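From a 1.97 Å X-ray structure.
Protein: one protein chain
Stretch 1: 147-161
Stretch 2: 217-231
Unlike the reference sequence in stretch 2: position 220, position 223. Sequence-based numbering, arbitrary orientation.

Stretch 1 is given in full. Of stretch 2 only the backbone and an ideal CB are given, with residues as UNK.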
# COMPACT_ATOMS: atom_id res chain seq x y z
N LEU A 147 8.93 0.03 2.52
CA LEU A 147 7.52 -0.25 2.70
C LEU A 147 7.26 -1.10 3.99
O LEU A 147 8.15 -1.85 4.45
CB LEU A 147 7.08 -1.07 1.49
CG LEU A 147 7.32 -0.50 0.12
CD1 LEU A 147 6.78 -1.51 -0.87
CD2 LEU A 147 6.52 0.80 0.03
N GLN A 148 6.04 -1.01 4.52
CA GLN A 148 5.58 -1.85 5.62
C GLN A 148 4.46 -2.66 5.10
O GLN A 148 3.66 -2.13 4.31
CB GLN A 148 5.03 -0.97 6.73
CG GLN A 148 6.03 0.04 7.27
CD GLN A 148 5.40 0.93 8.37
OE1 GLN A 148 5.41 2.14 8.24
NE2 GLN A 148 4.78 0.33 9.35
N VAL A 149 4.37 -3.92 5.52
CA VAL A 149 3.15 -4.71 5.36
C VAL A 149 2.63 -5.16 6.74
O VAL A 149 3.40 -5.25 7.72
CB VAL A 149 3.36 -5.91 4.50
CG1 VAL A 149 3.77 -5.48 3.06
CG2 VAL A 149 4.45 -6.72 5.13
N ALA A 150 1.32 -5.35 6.80
CA ALA A 150 0.65 -6.05 7.90
C ALA A 150 -0.04 -7.20 7.22
O ALA A 150 -1.01 -7.00 6.51
CB ALA A 150 -0.36 -5.16 8.51
N GLU A 151 0.48 -8.40 7.46
CA GLU A 151 0.08 -9.56 6.71
C GLU A 151 -1.15 -10.22 7.33
O GLU A 151 -1.82 -10.97 6.64
CB GLU A 151 1.22 -10.55 6.74
CG GLU A 151 2.47 -9.96 6.06
CD GLU A 151 3.41 -11.04 5.62
OE1 GLU A 151 3.39 -12.13 6.23
OE2 GLU A 151 4.14 -10.81 4.66
N GLY A 152 -1.45 -9.93 8.60
CA GLY A 152 -2.61 -10.56 9.28
C GLY A 152 -2.15 -11.71 10.20
O GLY A 152 -2.69 -12.80 10.17
N VAL A 153 -1.08 -11.48 10.96
CA VAL A 153 -0.56 -12.48 11.93
C VAL A 153 -1.59 -12.71 13.07
O VAL A 153 -2.21 -11.77 13.60
CB VAL A 153 0.86 -12.04 12.52
CG1 VAL A 153 1.41 -13.09 13.59
CG2 VAL A 153 1.88 -11.87 11.42
N VAL A 154 -1.79 -14.01 13.36
CA VAL A 154 -2.64 -14.51 14.44
C VAL A 154 -1.82 -14.47 15.74
O VAL A 154 -0.84 -15.21 15.92
CB VAL A 154 -3.24 -15.91 14.13
CG1 VAL A 154 -4.04 -16.40 15.32
CG2 VAL A 154 -4.22 -15.81 12.91
N GLU A 155 -2.18 -13.54 16.60
CA GLU A 155 -1.59 -13.37 17.93
C GLU A 155 -2.18 -14.46 18.87
O GLU A 155 -1.44 -15.23 19.49
CB GLU A 155 -1.91 -11.95 18.41
CG GLU A 155 -0.84 -11.34 19.27
CD GLU A 155 -1.21 -9.92 19.74
OE1 GLU A 155 -0.70 -8.95 19.11
OE2 GLU A 155 -2.00 -9.80 20.73
N GLN A 156 -3.52 -14.56 18.96
CA GLN A 156 -4.12 -15.66 19.69
C GLN A 156 -5.36 -16.20 19.05
O GLN A 156 -5.92 -15.64 18.09
CB GLN A 156 -4.45 -15.33 21.17
CG GLN A 156 -4.89 -13.91 21.41
CD GLN A 156 -5.06 -13.58 22.90
OE1 GLN A 156 -4.83 -14.41 23.77
NE2 GLN A 156 -5.47 -12.35 23.18
N VAL A 157 -5.78 -17.34 19.56
CA VAL A 157 -7.07 -17.89 19.14
C VAL A 157 -7.84 -18.16 20.42
O VAL A 157 -7.35 -18.88 21.29
CB VAL A 157 -6.92 -19.21 18.32
CG1 VAL A 157 -8.32 -19.80 17.91
CG2 VAL A 157 -6.04 -18.98 17.12
N THR A 158 -9.08 -17.62 20.46
CA THR A 158 -9.92 -17.55 21.67
C THR A 158 -11.19 -18.30 21.34
O THR A 158 -11.84 -17.97 20.34
CB THR A 158 -10.36 -16.06 21.96
OG1 THR A 158 -9.19 -15.20 21.94
CG2 THR A 158 -11.21 -15.91 23.32
N TYR A 159 -11.56 -19.28 22.18
CA TYR A 159 -12.87 -19.93 22.07
C TYR A 159 -13.91 -19.26 22.97
O TYR A 159 -13.66 -19.05 24.14
CB TYR A 159 -12.83 -21.44 22.42
CG TYR A 159 -11.72 -22.21 21.78
CD1 TYR A 159 -11.32 -21.95 20.45
CD2 TYR A 159 -11.02 -23.20 22.51
CE1 TYR A 159 -10.24 -22.61 19.88
CE2 TYR A 159 -9.97 -23.88 21.95
CZ TYR A 159 -9.57 -23.59 20.64
OH TYR A 159 -8.54 -24.28 20.08
N ARG A 160 -15.08 -18.92 22.44
CA ARG A 160 -16.13 -18.42 23.32
C ARG A 160 -17.37 -19.34 23.16
O ARG A 160 -17.93 -19.49 22.04
CB ARG A 160 -16.47 -16.97 22.95
CG ARG A 160 -15.32 -16.00 23.09
CD ARG A 160 -15.79 -14.60 22.75
NE ARG A 160 -14.63 -13.74 22.98
CZ ARG A 160 -14.43 -12.56 22.42
NH1 ARG A 160 -15.34 -12.06 21.59
NH2 ARG A 160 -13.33 -11.90 22.66
N PHE A 161 -17.74 -20.02 24.23
CA PHE A 161 -18.90 -20.91 24.19
C PHE A 161 -20.20 -20.18 24.49
O PHE A 161 -20.27 -19.37 25.40
CB PHE A 161 -18.63 -22.14 25.06
CG PHE A 161 -17.44 -22.97 24.56
CD1 PHE A 161 -16.14 -22.60 24.88
CD2 PHE A 161 -17.64 -24.08 23.74
CE1 PHE A 161 -15.00 -23.34 24.41
CE2 PHE A 161 -16.53 -24.85 23.26
CZ PHE A 161 -15.23 -24.47 23.58
N UNK A 217 -8.81 -6.81 16.90
CA UNK A 217 -7.39 -6.37 16.73
C UNK A 217 -6.54 -6.91 17.89
O UNK A 217 -6.99 -6.87 19.05
CB UNK A 217 -7.29 -4.84 16.67
N UNK A 218 -5.35 -7.46 17.60
CA UNK A 218 -4.43 -7.85 18.70
C UNK A 218 -3.94 -6.69 19.61
O UNK A 218 -4.27 -5.50 19.46
CB UNK A 218 -3.20 -8.53 18.09
N UNK A 219 -3.08 -7.06 20.55
CA UNK A 219 -2.27 -6.07 21.29
C UNK A 219 -1.36 -5.19 20.39
O UNK A 219 -1.35 -3.93 20.50
CB UNK A 219 -1.40 -6.80 22.31
N UNK A 220 -0.60 -5.87 19.51
CA UNK A 220 -0.15 -5.24 18.26
C UNK A 220 -1.41 -5.10 17.33
O UNK A 220 -1.93 -6.11 16.83
CB UNK A 220 0.95 -6.07 17.60
N UNK A 221 -1.92 -3.85 17.11
CA UNK A 221 -3.19 -3.62 16.42
C UNK A 221 -3.14 -3.97 14.91
O UNK A 221 -4.14 -3.90 14.22
CB UNK A 221 -3.60 -2.16 16.59
N UNK A 222 -1.97 -4.37 14.43
CA UNK A 222 -1.74 -4.81 13.07
C UNK A 222 -1.93 -6.32 12.98
O UNK A 222 -2.03 -6.90 11.88
CB UNK A 222 -0.34 -4.41 12.60
N UNK A 223 -2.02 -6.95 14.15
CA UNK A 223 -2.25 -8.40 14.26
C UNK A 223 -3.67 -8.74 14.70
O UNK A 223 -4.45 -7.81 15.05
CB UNK A 223 -1.25 -9.01 15.25
N UNK A 224 -4.04 -10.04 14.70
CA UNK A 224 -5.43 -10.37 15.10
C UNK A 224 -5.56 -11.41 16.18
O UNK A 224 -4.72 -12.32 16.31
CB UNK A 224 -6.21 -10.86 13.88
N UNK A 225 -6.64 -11.23 16.93
CA UNK A 225 -7.17 -12.21 17.85
C UNK A 225 -8.32 -12.96 17.10
O UNK A 225 -9.36 -12.37 16.75
CB UNK A 225 -7.66 -11.55 19.14
N UNK A 226 -8.10 -14.24 16.79
CA UNK A 226 -9.14 -15.01 16.09
C UNK A 226 -10.16 -15.58 17.12
O UNK A 226 -9.78 -16.39 18.01
CB UNK A 226 -8.51 -16.14 15.28
N UNK A 227 -11.43 -15.22 16.97
CA UNK A 227 -12.45 -15.63 17.96
C UNK A 227 -13.27 -16.69 17.27
O UNK A 227 -13.71 -16.46 16.13
CB UNK A 227 -13.32 -14.46 18.44
N UNK A 228 -13.45 -17.83 17.93
CA UNK A 228 -14.42 -18.84 17.48
C UNK A 228 -15.61 -18.78 18.45
O UNK A 228 -15.45 -19.01 19.64
CB UNK A 228 -13.80 -20.24 17.44
N UNK A 229 -16.81 -18.45 17.94
CA UNK A 229 -18.00 -18.36 18.74
C UNK A 229 -18.70 -19.68 18.48
O UNK A 229 -19.12 -19.96 17.32
CB UNK A 229 -18.86 -17.14 18.40
N UNK A 230 -18.81 -20.48 19.54
CA UNK A 230 -19.16 -21.87 19.38
C UNK A 230 -20.37 -22.19 20.16
O UNK A 230 -20.39 -21.90 21.35
CB UNK A 230 -18.01 -22.79 19.80
N UNK A 231 -21.38 -22.81 19.51
CA UNK A 231 -22.55 -23.35 20.18
C UNK A 231 -22.51 -24.87 20.09
O UNK A 231 -22.63 -25.42 19.00
CB UNK A 231 -23.84 -22.80 19.57

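Position 217 lies beyond the reach of stretch 1, and its phi of -66° admits many residues, proline among them; it is Pro 217. At 218 an ideal CB would sit 2.7 Å from Glu 155 OE1, a clash, so the slot calls for no side chain at all. Gly 218 fills it, and its N donates to the O of 223, closing the loop.

At 219 and 220 the backbone offers two amides to the Glu 155 carboxylate: the N of 219 donates to Glu 155 OE2 (3.0 Å). The N of 220 donates to Glu 155 OE1 (3.1 Å). Since the main chain does this work, many side chains would suit either place. Gln 219 leads its end away; Asn 220, which differs from the reference sequence, opens a type I turn running to 223.

The CB of 221 points away from stretch 1, and phi -68° at the second place of the turn favours proline. Pro 221 is found. Position 222 has its CB 4.2 Å from Ala 150 CB, with open space beyond and the Val 149 carbonyl within range of something long; a lysine, glutamine or arginine could use it. Arg 222 reaches a water from NH1 (3.1 Å), and that water donates to Val 149 O (2.6 Å).

At 223 the CB lies 3.4 Å from Val 153 O and 3.9 Å from Glu 155 OE1, so a long, positively charged chain is natural. Arg 223, also unlike the reference, lays one guanidinium face over Val 153 CG1 and connects to Glu 155 OE1 through a water, not directly.

The strands run parallel, and the side chains of stretch 2 alternate between the face of Val 154 and that of Thr 158. The N of 224 donates to Val 153 O (2.7 Å), its O accepts from Glu 155 N (2.8 Å), and its CB shares the face of Val 154: a beta-branched or other aliphatic residue suits. Val 224 brings CG2 to 4.2 Å from Val 154 CG2.

The ideal CB of 225 points to the other face and lies 4.9 Å from Thr 158 OG1, where a short acceptor such as asparagine or aspartate could bond the hydroxyl. Asn 225 OD1 accepts from Thr 158 OG1 at 2.5 Å.

The ideal CB of 226 lies 4.2 Å from Val 157 CG2 and 4.5 Å from Val 154 CG1, which invites an aliphatic chain; Leu 226 sets CD2 4.0 Å from Val 157 CG1. At 227 the CB faces the Arg 160 side chain, which a flexible apolar group could underlie. Ile 227 places CD1 over one guanidinium face, 3.6 Å from Arg 160 NH2.

Beside the Tyr 159 ring, 228 suits leucine, isoleucine or methionine; Leu 228 CD1 comes 4.0 Å from Tyr 159 CE1. Near Arg 160, 229 tolerates polar residues, and Asn 229 holds OD1 3.8 Å from Arg 160 CB. A branched aliphatic could touch both aromatics from 230: Ile 230 sends CG2 to 4.0 Å from Phe 161 CE2 and CD1 to 4.2 Å from Tyr 159 CB. Position 231 points away, leaving choice wide; Lys 231 makes no contact.

Stretch 2 (217-231) PGQNPRRVNLILNIK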
# COMPACT_ATOMS: atom_id res chain seq x y z
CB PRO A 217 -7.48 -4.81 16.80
CG PRO A 217 -8.97 -4.46 17.00
CD PRO A 217 -9.72 -5.73 17.36
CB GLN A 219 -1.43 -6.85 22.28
CG GLN A 219 -2.37 -7.50 23.26
CD GLN A 219 -3.05 -6.42 24.17
OE1 GLN A 219 -2.56 -5.28 24.31
NE2 GLN A 219 -4.15 -6.82 24.81
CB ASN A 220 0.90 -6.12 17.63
CG ASN A 220 1.41 -5.57 16.31
OD1 ASN A 220 2.44 -6.03 15.80
ND2 ASN A 220 0.73 -4.54 15.78
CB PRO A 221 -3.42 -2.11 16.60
CG PRO A 221 -2.04 -1.54 16.75
CD PRO A 221 -1.28 -2.58 17.54
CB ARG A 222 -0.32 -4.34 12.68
CG ARG A 222 -0.48 -2.97 12.13
CD ARG A 222 0.35 -1.87 12.53
NE ARG A 222 1.42 -1.70 11.62
CZ ARG A 222 2.13 -0.60 11.33
NH1 ARG A 222 3.08 -0.83 10.50
NH2 ARG A 222 1.99 0.67 11.81
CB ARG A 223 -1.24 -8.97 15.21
CG ARG A 223 0.16 -8.71 14.66
CD ARG A 223 1.18 -9.46 15.44
NE ARG A 223 2.34 -9.66 14.59
CZ ARG A 223 3.48 -10.25 14.96
NH1 ARG A 223 3.65 -10.69 16.20
NH2 ARG A 223 4.45 -10.38 14.06
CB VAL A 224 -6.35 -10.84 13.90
CG1 VAL A 224 -6.79 -9.65 13.10
CG2 VAL A 224 -5.61 -11.80 13.09
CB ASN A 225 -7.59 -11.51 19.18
CG ASN A 225 -8.19 -12.50 20.27
OD1 ASN A 225 -8.10 -13.75 20.15
ND2 ASN A 225 -8.83 -11.92 21.35
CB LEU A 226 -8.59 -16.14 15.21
CG LEU A 226 -9.74 -16.93 14.58
CD1 LEU A 226 -10.00 -16.30 13.27
CD2 LEU A 226 -9.50 -18.40 14.37
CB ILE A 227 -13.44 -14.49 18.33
CG1 ILE A 227 -12.76 -13.14 18.64
CG2 ILE A 227 -14.39 -14.94 19.43
CD1 ILE A 227 -11.75 -13.15 19.71
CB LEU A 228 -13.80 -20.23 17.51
CG LEU A 228 -12.64 -20.62 16.59
CD1 LEU A 228 -12.49 -22.15 16.60
CD2 LEU A 228 -12.88 -20.06 15.16
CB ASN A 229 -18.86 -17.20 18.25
CG ASN A 229 -18.27 -15.84 18.64
OD1 ASN A 229 -18.08 -15.59 19.79
ND2 ASN A 229 -17.89 -15.01 17.67
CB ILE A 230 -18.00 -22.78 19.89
CG1 ILE A 230 -16.72 -22.58 19.06
CG2 ILE A 230 -18.41 -24.26 19.82
CD1 ILE A 230 -15.49 -23.28 19.74
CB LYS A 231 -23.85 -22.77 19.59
CG LYS A 231 -23.95 -21.22 19.61
CD LYS A 231 -25.26 -20.61 19.07
CE LYS A 231 -24.92 -19.18 18.54
NZ LYS A 231 -26.03 -18.19 18.41
O HOH W 1 3.42 -3.88 9.98
O HOH W 2 -0.24 -8.64 10.94
O HOH W 3 2.11 -9.56 18.88
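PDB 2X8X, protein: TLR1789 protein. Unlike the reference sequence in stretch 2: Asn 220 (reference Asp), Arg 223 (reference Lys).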